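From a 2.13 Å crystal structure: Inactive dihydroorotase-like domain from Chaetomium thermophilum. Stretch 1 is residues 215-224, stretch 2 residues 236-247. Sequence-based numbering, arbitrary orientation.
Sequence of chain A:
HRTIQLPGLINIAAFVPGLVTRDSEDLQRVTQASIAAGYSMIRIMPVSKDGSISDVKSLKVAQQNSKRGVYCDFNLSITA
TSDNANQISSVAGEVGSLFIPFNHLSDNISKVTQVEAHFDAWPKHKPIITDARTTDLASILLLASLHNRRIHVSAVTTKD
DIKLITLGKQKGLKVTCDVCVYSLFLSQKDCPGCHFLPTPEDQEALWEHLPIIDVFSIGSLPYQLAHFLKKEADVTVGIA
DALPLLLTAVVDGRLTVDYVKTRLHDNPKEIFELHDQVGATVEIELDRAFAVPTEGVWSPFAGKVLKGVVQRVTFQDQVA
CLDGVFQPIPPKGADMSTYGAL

Stretch 1, residues 215-224: VFSIGSLPYQ
Stretch 2, residues 236-247: TVGIADALPLLL

Packing of residues 215-224 against residues 236-247 of one chain. The first stretch leaves a short strand (Val215 to Ser217, extended phi/psi), turns through Ile218 (-85/-53), Gly219 (81/-173) and Ser220 (-91/-3), and enters a helix at Leu221, whose first turn is tied by Gln224 N to Ser220 O at 2.7 Å. The second begins as loop, with Val237 at -57/134 and Gly238 at 84/-4; Ile239 N bonds weakly to Thr236 O at 3.3 Å. Ile239 to Asp241 have helical torsions, and regular helix runs through Ala242 to Leu247, with Leu245 N to Asp241 O at 3.1 Å and Leu246 N to Ala242 O at 3.2 Å.

The register runs in opposite senses: Ile218 CA lies 6.7 Å from Ala242 CA, and Pro222 CA 5.2 Å from Gly238 CA. Phe216 of the strand and Ile218 of the turn meet the later helix, while the start of the first helix meets the loop. No hydrogen bond crosses the contact; 362 Å² is buried, both sides summed, through complementary apolar shape.

The tightest fit in backbone terms is at Gly238. Pro222, its ring C-gamma exo, brings CB to 3.7 Å from Gly238 CA and 3.6 Å from Val237 O. The hollow exists because Gly238 has no side chain: an ideal CB there would lie 2.4 Å from Pro222 CB, a clash. Its positive phi also favours glycine.

Ile218 is the central bump, burying 75 Å². With chi1 m and chi2 t, it places CD1 3.7 Å from Ile239 CA and 4.3 Å from Ile239 CG1, while CG1 lies 4.1 Å from Ala242 CB and CG2 3.7 Å from Gly238 O. The small methyl of Ala242 points toward the first stretch. Ile239 (m, t) leaves sideways, so its backbone comes closer to Ile218 CD1 than its side chain does.

At one end, Val237 (chi1 m) points toward the first helix. Its CG2 sits 3.7 Å from Tyr223 CA, 4.0 Å from Tyr223 CB and 4.3 Å from Pro222 CB, a methyl lodged against two consecutive residues. Tyr223 (chi1 t, chi2 90°) departs sideways, presenting its ring edge to that methyl.

At the other end, Phe216 (chi1 -74°, chi2 -41°) points toward the later helix and receives Leu246 (m, t) over one ring face. Leu246 CD2 is 3.6 Å from Phe216 CE2 and 4.1 Å from the Phe216 ring centroid, 29° off the normal: a CH-pi contact. Between Phe216 and Ile218 in sequence, Ser217 turns its CA-to-CB bond away, and its OG is hydrogen-bonded elsewhere in the structure.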

# COMPACT_ATOMS: atom_id res chain seq x y z
N VAL A 215 6.01 -2.43 -7.59
CA VAL A 215 5.36 -1.37 -6.84
C VAL A 215 5.97 -1.25 -5.45
O VAL A 215 6.37 -2.24 -4.83
CB VAL A 215 3.84 -1.64 -6.73
CG1 VAL A 215 3.15 -0.60 -5.84
CG2 VAL A 215 3.19 -1.69 -8.10
N PHE A 216 6.04 -0.01 -4.97
CA PHE A 216 6.29 0.26 -3.56
C PHE A 216 4.97 0.61 -2.89
O PHE A 216 4.15 1.34 -3.45
CB PHE A 216 7.27 1.43 -3.37
CG PHE A 216 8.70 1.09 -3.68
CD1 PHE A 216 9.25 -0.12 -3.30
CD2 PHE A 216 9.50 2.01 -4.33
CE1 PHE A 216 10.57 -0.41 -3.58
CE2 PHE A 216 10.82 1.72 -4.61
CZ PHE A 216 11.36 0.52 -4.24
N SER A 217 4.76 0.08 -1.69
CA SER A 217 3.60 0.44 -0.88
C SER A 217 4.08 0.88 0.49
O SER A 217 5.23 0.65 0.88
CB SER A 217 2.62 -0.73 -0.74
OG SER A 217 3.17 -1.76 0.06
N ILE A 218 3.19 1.54 1.22
CA ILE A 218 3.44 1.83 2.62
C ILE A 218 3.02 0.66 3.50
O ILE A 218 3.82 0.15 4.29
CB ILE A 218 2.71 3.13 3.02
CG1 ILE A 218 3.25 4.27 2.14
CG2 ILE A 218 2.88 3.40 4.51
CD1 ILE A 218 2.87 5.64 2.60
N GLY A 219 1.78 0.20 3.35
CA GLY A 219 1.34 -1.03 3.96
C GLY A 219 0.96 -0.86 5.42
O GLY A 219 0.89 0.24 5.96
N SER A 220 0.70 -2.00 6.05
CA SER A 220 0.43 -2.05 7.48
C SER A 220 1.70 -2.27 8.29
O SER A 220 1.64 -2.26 9.53
CB SER A 220 -0.59 -3.15 7.80
OG SER A 220 -0.09 -4.43 7.43
N LEU A 221 2.84 -2.45 7.63
CA LEU A 221 4.09 -2.68 8.35
C LEU A 221 4.45 -1.54 9.28
O LEU A 221 4.86 -1.82 10.42
CB LEU A 221 5.22 -2.94 7.35
CG LEU A 221 6.63 -3.09 7.93
CD1 LEU A 221 6.67 -4.17 9.01
CD2 LEU A 221 7.62 -3.41 6.82
N PRO A 222 4.34 -0.26 8.90
CA PRO A 222 4.62 0.80 9.87
C PRO A 222 3.75 0.70 11.10
O PRO A 222 4.24 0.86 12.23
CB PRO A 222 4.34 2.09 9.08
CG PRO A 222 4.50 1.70 7.65
CD PRO A 222 4.02 0.28 7.57
N TYR A 223 2.46 0.44 10.92
CA TYR A 223 1.56 0.32 12.06
C TYR A 223 1.88 -0.92 12.88
O TYR A 223 1.92 -0.86 14.12
CB TYR A 223 0.10 0.29 11.59
CG TYR A 223 -0.87 0.24 12.74
CD1 TYR A 223 -1.37 1.41 13.30
CD2 TYR A 223 -1.29 -0.97 13.28
CE1 TYR A 223 -2.25 1.38 14.35
CE2 TYR A 223 -2.17 -1.01 14.34
CZ TYR A 223 -2.65 0.17 14.87
OH TYR A 223 -3.53 0.16 15.93
N GLN A 224 2.10 -2.06 12.22
CA GLN A 224 2.43 -3.28 12.94
C GLN A 224 3.69 -3.10 13.78
O GLN A 224 3.75 -3.58 14.92
CB GLN A 224 2.60 -4.44 11.95
CG GLN A 224 3.08 -5.73 12.59
CD GLN A 224 3.03 -6.89 11.63
OE1 GLN A 224 2.97 -6.71 10.41
NE2 GLN A 224 3.05 -8.11 12.16
N THR A 236 -1.26 7.81 11.30
CA THR A 236 -0.49 8.26 10.15
C THR A 236 0.95 7.74 10.15
O THR A 236 1.79 8.27 9.42
CB THR A 236 -0.48 9.79 10.09
OG1 THR A 236 0.24 10.30 11.21
CG2 THR A 236 -1.90 10.34 10.12
N VAL A 237 1.25 6.72 10.96
CA VAL A 237 2.61 6.20 11.02
C VAL A 237 3.06 5.75 9.64
O VAL A 237 2.33 5.06 8.92
CB VAL A 237 2.71 5.04 12.03
CG1 VAL A 237 2.72 5.56 13.45
CG2 VAL A 237 1.59 4.02 11.82
N GLY A 238 4.28 6.15 9.26
CA GLY A 238 4.92 5.65 8.07
C GLY A 238 4.56 6.36 6.78
O GLY A 238 5.16 6.04 5.74
N ILE A 239 3.63 7.31 6.80
CA ILE A 239 3.19 7.93 5.55
C ILE A 239 4.17 9.00 5.09
O ILE A 239 4.54 9.04 3.91
CB ILE A 239 1.76 8.49 5.70
CG1 ILE A 239 0.78 7.33 5.92
CG2 ILE A 239 1.36 9.29 4.45
CD1 ILE A 239 -0.64 7.77 6.23
N ALA A 240 4.61 9.87 6.00
CA ALA A 240 5.54 10.93 5.64
C ALA A 240 6.99 10.45 5.56
O ALA A 240 7.85 11.21 5.11
CB ALA A 240 5.43 12.08 6.65
N ASP A 241 7.27 9.21 5.98
CA ASP A 241 8.62 8.66 5.98
C ASP A 241 8.98 8.02 4.65
O ASP A 241 10.15 8.04 4.24
CB ASP A 241 8.76 7.59 7.06
CG ASP A 241 9.06 8.16 8.42
OD1 ASP A 241 9.24 9.40 8.52
OD2 ASP A 241 9.12 7.37 9.39
N ALA A 242 8.00 7.42 3.97
CA ALA A 242 8.30 6.46 2.91
C ALA A 242 9.09 7.11 1.78
O ALA A 242 10.18 6.63 1.42
CB ALA A 242 7.00 5.85 2.39
N LEU A 243 8.57 8.18 1.21
CA LEU A 243 9.19 8.75 0.02
C LEU A 243 10.58 9.31 0.34
O LEU A 243 11.53 9.07 -0.42
CB LEU A 243 8.29 9.81 -0.61
CG LEU A 243 8.76 10.48 -1.90
CD1 LEU A 243 8.96 9.46 -3.00
CD2 LEU A 243 7.74 11.54 -2.33
N PRO A 244 10.74 10.06 1.44
CA PRO A 244 12.10 10.53 1.77
C PRO A 244 13.11 9.41 1.92
O PRO A 244 14.26 9.56 1.48
CB PRO A 244 11.89 11.30 3.08
CG PRO A 244 10.48 11.72 3.05
CD PRO A 244 9.73 10.65 2.32
N LEU A 245 12.72 8.30 2.56
CA LEU A 245 13.61 7.14 2.62
C LEU A 245 14.05 6.72 1.23
O LEU A 245 15.23 6.43 1.00
CB LEU A 245 12.90 5.98 3.33
CG LEU A 245 12.77 6.06 4.85
CD1 LEU A 245 11.77 5.02 5.35
CD2 LEU A 245 14.12 5.86 5.52
N LEU A 246 13.12 6.71 0.28
CA LEU A 246 13.46 6.35 -1.10
C LEU A 246 14.34 7.42 -1.74
O LEU A 246 15.33 7.11 -2.41
CB LEU A 246 12.19 6.16 -1.92
CG LEU A 246 11.29 5.00 -1.48
CD1 LEU A 246 9.93 5.11 -2.15
CD2 LEU A 246 11.95 3.67 -1.80
N LEU A 247 13.98 8.69 -1.56
CA LEU A 247 14.75 9.77 -2.17
C LEU A 247 16.13 9.88 -1.54
O LEU A 247 17.09 10.27 -2.21
CB LEU A 247 13.99 11.08 -2.05
CG LEU A 247 12.62 11.08 -2.73
CD1 LEU A 247 11.94 12.42 -2.53
CD2 LEU A 247 12.73 10.77 -4.22